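Local coordinates for protein domain of Unknown Function with a Cystatin-Like Fold (PDB 2RGQ) that is of unknown function but adopts a cystatin-like fold of the SnoaL-like, NTF2-related family, whose curved sheet often lines a ligand pocket, at residues Tyr82-Thr92 with Ser104-Lys113. Residues are numbered along the deposited sequence; the frame is centred on the assembly and turned at random.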
loop_
_atom_site.group_PDB
_atom_site.type_symbol
_atom_site.label_atom_id
_atom_site.label_comp_id
_atom_site.label_asym_id
_atom_site.label_seq_id
_atom_site.Cartn_x
_atom_site.Cartn_y
_atom_site.Cartn_z
ATOM N N TYR B 82 -14.659 6.016 17.878
ATOM C CA TYR B 82 -14.606 7.335 17.216
ATOM C C TYR B 82 -13.497 8.297 17.649
ATOM O O TYR B 82 -13.230 9.285 16.929
ATOM C CB TYR B 82 -15.946 8.065 17.345
ATOM C CG TYR B 82 -16.077 8.871 18.625
ATOM C CD1 TYR B 82 -16.220 8.240 19.834
ATOM C CD2 TYR B 82 -16.064 10.268 18.599
ATOM C CE1 TYR B 82 -16.358 8.987 21.017
ATOM C CE2 TYR B 82 -16.217 11.043 19.752
ATOM C CZ TYR B 82 -16.345 10.394 20.979
ATOM O OH TYR B 82 -16.479 11.137 22.133
ATOM N N ASP B 83 -12.841 8.046 18.786
ATOM C CA ASP B 83 -11.794 8.953 19.242
ATOM C C ASP B 83 -10.520 8.357 19.759
ATOM O O ASP B 83 -9.634 9.097 20.087
ATOM C CB ASP B 83 -12.374 9.947 20.250
ATOM C CG ASP B 83 -12.845 9.306 21.554
ATOM O OD1 ASP B 83 -12.842 8.071 21.664
ATOM O OD2 ASP B 83 -13.268 10.088 22.459
ATOM N N GLU B 84 -10.412 7.034 19.799
ATOM C CA GLU B 84 -9.193 6.354 20.207
ATOM C C GLU B 84 -9.066 5.083 19.375
ATOM O O GLU B 84 -10.025 4.312 19.247
ATOM C CB GLU B 84 -9.235 5.981 21.660
ATOM C CG GLU B 84 -9.455 7.151 22.617
ATOM C CD GLU B 84 -9.358 6.704 24.059
ATOM O OE1 GLU B 84 -8.216 6.624 24.548
ATOM O OE2 GLU B 84 -10.426 6.455 24.683
ATOM N N ALA B 85 -7.906 4.866 18.811
ATOM C CA ALA B 85 -7.710 3.684 17.979
ATOM C C ALA B 85 -6.241 3.297 17.959
ATOM O O ALA B 85 -5.363 4.023 18.468
ATOM C CB ALA B 85 -8.261 3.911 16.551
ATOM N N THR B 86 -6.008 2.093 17.446
ATOM C CA THR B 86 -4.687 1.549 17.273
ATOM C C THR B 86 -4.591 1.074 15.842
ATOM O O THR B 86 -5.589 0.615 15.280
ATOM C CB THR B 86 -4.379 0.401 18.270
ATOM O OG1 THR B 86 -5.317 -0.663 18.063
ATOM C CG2 THR B 86 -4.481 0.881 19.685
HETATM N N MSE B 87 -3.447 1.310 15.222
HETATM C CA MSE B 87 -3.155 0.858 13.879
HETATM C C MSE B 87 -1.905 0.011 13.904
HETATM O O MSE B 87 -0.961 0.371 14.614
HETATM C CB MSE B 87 -2.935 2.059 12.939
HETATM C CG MSE B 87 -2.666 1.626 11.509
HETATM SE SE MSE B 87 -2.704 3.076 10.247
HETATM C CE MSE B 87 -1.414 4.252 10.923
ATOM N N GLU B 88 -1.887 -1.098 13.141
ATOM C CA GLU B 88 -0.686 -1.909 12.923
ATOM C C GLU B 88 -0.443 -1.851 11.427
ATOM O O GLU B 88 -1.386 -1.868 10.643
ATOM C CB GLU B 88 -0.832 -3.352 13.412
ATOM C CG GLU B 88 -1.267 -3.464 14.844
ATOM C CD GLU B 88 -2.784 -3.341 15.031
ATOM O OE1 GLU B 88 -3.563 -4.058 14.361
ATOM O OE2 GLU B 88 -3.222 -2.517 15.874
ATOM N N SER B 89 0.806 -1.805 11.002
ATOM C CA SER B 89 1.100 -1.690 9.597
ATOM C C SER B 89 2.545 -2.095 9.359
ATOM O O SER B 89 3.284 -2.334 10.315
ATOM C CB SER B 89 0.883 -0.261 9.122
ATOM O OG SER B 89 1.855 0.652 9.643
ATOM N N TYR B 90 2.911 -2.151 8.083
ATOM C CA TYR B 90 4.270 -2.385 7.702
ATOM C C TYR B 90 4.877 -1.146 7.124
ATOM O O TYR B 90 4.185 -0.376 6.511
ATOM C CB TYR B 90 4.359 -3.453 6.624
ATOM C CG TYR B 90 4.162 -4.877 7.074
ATOM C CD1 TYR B 90 4.116 -5.241 8.422
ATOM C CD2 TYR B 90 4.126 -5.880 6.123
ATOM C CE1 TYR B 90 4.043 -6.567 8.796
ATOM C CE2 TYR B 90 4.060 -7.208 6.493
ATOM C CZ TYR B 90 3.994 -7.540 7.824
ATOM O OH TYR B 90 3.915 -8.835 8.224
ATOM N N LEU B 91 6.197 -1.059 7.273
ATOM C CA LEU B 91 7.013 -0.011 6.710
ATOM C C LEU B 91 8.070 -0.713 5.898
ATOM O O LEU B 91 8.714 -1.659 6.394
ATOM C CB LEU B 91 7.662 0.843 7.790
ATOM C CG LEU B 91 8.606 1.981 7.369
ATOM C CD1 LEU B 91 7.876 2.955 6.491
ATOM C CD2 LEU B 91 9.205 2.666 8.616
ATOM N N THR B 92 8.171 -0.355 4.618
ATOM C CA THR B 92 9.266 -0.824 3.771
ATOM C C THR B 92 9.991 0.405 3.226
ATOM O O THR B 92 9.348 1.403 2.877
ATOM C CB THR B 92 8.780 -1.756 2.655
ATOM O OG1 THR B 92 7.675 -1.139 1.972
ATOM C CG2 THR B 92 8.321 -3.097 3.276
ATOM N N SER B 104 13.052 -2.468 6.586
ATOM C CA SER B 104 11.630 -2.709 6.815
ATOM C C SER B 104 11.332 -2.688 8.297
ATOM O O SER B 104 12.229 -2.794 9.117
ATOM C CB SER B 104 11.161 -4.037 6.202
ATOM O OG SER B 104 11.818 -5.196 6.739
ATOM N N ALA B 105 10.063 -2.595 8.640
ATOM C CA ALA B 105 9.663 -2.549 10.029
ATOM C C ALA B 105 8.210 -2.861 10.202
ATOM O O ALA B 105 7.427 -2.766 9.240
ATOM C CB ALA B 105 9.968 -1.167 10.644
ATOM N N PHE B 106 7.884 -3.286 11.414
ATOM C CA PHE B 106 6.509 -3.461 11.825
ATOM C C PHE B 106 6.235 -2.186 12.646
ATOM O O PHE B 106 7.068 -1.791 13.417
ATOM C CB PHE B 106 6.337 -4.713 12.655
ATOM C CG PHE B 106 4.990 -4.823 13.292
ATOM C CD1 PHE B 106 3.907 -5.218 12.555
ATOM C CD2 PHE B 106 4.812 -4.499 14.637
ATOM C CE1 PHE B 106 2.647 -5.311 13.144
ATOM C CE2 PHE B 106 3.536 -4.578 15.215
ATOM C CZ PHE B 106 2.468 -4.999 14.446
ATOM N N VAL B 107 5.089 -1.564 12.444
ATOM C CA VAL B 107 4.746 -0.315 13.110
ATOM C C VAL B 107 3.438 -0.423 13.865
ATOM O O VAL B 107 2.433 -0.862 13.316
ATOM C CB VAL B 107 4.697 0.858 12.085
ATOM C CG1 VAL B 107 4.431 2.194 12.770
ATOM C CG2 VAL B 107 5.985 0.962 11.304
ATOM N N LYS B 108 3.443 0.019 15.142
ATOM C CA LYS B 108 2.236 0.042 15.942
ATOM C C LYS B 108 1.959 1.498 16.339
ATOM O O LYS B 108 2.810 2.135 16.946
ATOM C CB LYS B 108 2.363 -0.820 17.198
ATOM C CG LYS B 108 1.015 -0.993 17.883
ATOM C CD LYS B 108 1.089 -1.517 19.328
ATOM C CE LYS B 108 -0.193 -1.073 20.072
ATOM N NZ LYS B 108 -0.303 0.445 20.181
ATOM N N ASP B 109 0.763 1.981 16.025
ATOM C CA ASP B 109 0.348 3.371 16.305
ATOM C C ASP B 109 -0.840 3.439 17.245
ATOM O O ASP B 109 -1.766 2.647 17.136
ATOM C CB ASP B 109 -0.019 4.109 15.008
ATOM C CG ASP B 109 1.153 4.253 14.062
ATOM O OD1 ASP B 109 2.184 4.773 14.540
ATOM O OD2 ASP B 109 1.027 3.934 12.838
ATOM N N GLN B 110 -0.768 4.315 18.245
ATOM C CA GLN B 110 -1.927 4.639 19.070
ATOM C C GLN B 110 -2.299 6.029 18.565
ATOM O O GLN B 110 -1.415 6.936 18.517
ATOM C CB GLN B 110 -1.582 4.710 20.542
ATOM C CG GLN B 110 -1.085 3.417 21.144
ATOM C CD GLN B 110 -0.680 3.582 22.589
ATOM O OE1 GLN B 110 -0.776 4.677 23.159
ATOM N NE2 GLN B 110 -0.217 2.491 23.204
ATOM N N VAL B 111 -3.564 6.219 18.189
ATOM C CA VAL B 111 -4.024 7.468 17.625
ATOM C C VAL B 111 -5.227 7.970 18.437
ATOM O O VAL B 111 -5.868 7.194 19.137
ATOM C CB VAL B 111 -4.396 7.384 16.153
ATOM C CG1 VAL B 111 -3.112 7.052 15.281
ATOM C CG2 VAL B 111 -5.596 6.410 15.937
ATOM N N ARG B 112 -5.440 9.269 18.387
ATOM C CA ARG B 112 -6.523 9.908 19.140
ATOM C C ARG B 112 -7.119 11.054 18.361
ATOM O O ARG B 112 -6.399 11.791 17.660
ATOM C CB ARG B 112 -5.987 10.402 20.467
ATOM C CG ARG B 112 -7.024 10.983 21.458
ATOM C CD ARG B 112 -6.341 11.414 22.737
ATOM N NE ARG B 112 -5.660 10.280 23.388
ATOM C CZ ARG B 112 -4.647 10.363 24.253
ATOM N NH1 ARG B 112 -4.187 11.505 24.634
ATOM N NH2 ARG B 112 -4.123 9.290 24.781
ATOM N N LYS B 113 -8.437 11.200 18.496
ATOM C CA LYS B 113 -9.154 12.323 17.882
ATOM C C LYS B 113 -9.171 13.427 18.932
ATOM O O LYS B 113 -9.727 13.250 20.007
ATOM C CB LYS B 113 -10.539 11.916 17.476
ATOM C CG LYS B 113 -11.332 12.996 16.818
ATOM C CD LYS B 113 -12.670 12.513 16.329
ATOM C CE LYS B 113 -12.550 11.687 15.069
ATOM N NZ LYS B 113 -13.842 10.921 14.819
HETATM O O HOH W 1 -5.988 7.314 23.137
HETATM O O HOH W 2 0.733 1.437 12.221
#
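Lys113 reaches back to the loop before strand 84-95, its NZ hydrogen-bonded to Tyr82 O at 2.7 Å, in the plane of that carbonyl. The side chain runs out extended, CG opposite the backbone N (chi1 -179°), then bends at chi3 to bring the ammonium there; Asp8 supplies its salt bridge. Were an alanine here, Tyr82 O and the Asp8 carboxylate would probably lose their shared cation. From the Asp83-Lys113 end to Leu91-Ala105, backbone hydrogen bonds join the antiparallel segments. On the helix-facing side, Ala85 CB meets Val111 CG2 at 3.7 Å, and Leu91 CB rests on Val107 CG2 at 3.9 Å. Between these apolar pairs Met87, a selenomethionine, runs alongside Asp109, its CE close to OD2. The buried carboxylate is answered by a salt bridge from OD1 to Arg123, while a water lies within hydrogen-bonding distance of OD2, Ser89 OG and Val107 O. On the opposite face, Tyr90 and Phe106 meet edge against edge, CE1 to CD1 at 4.0 Å, and Phe106 CZ touches Glu88 CB at 3.8 Å, side by side. Tyr90 OH is hydrogen-bonded to Asp24 of the second subunit. The pairing is a long beta hairpin in the curved sheet packed against helix 6-25 of the cystatin-like fold.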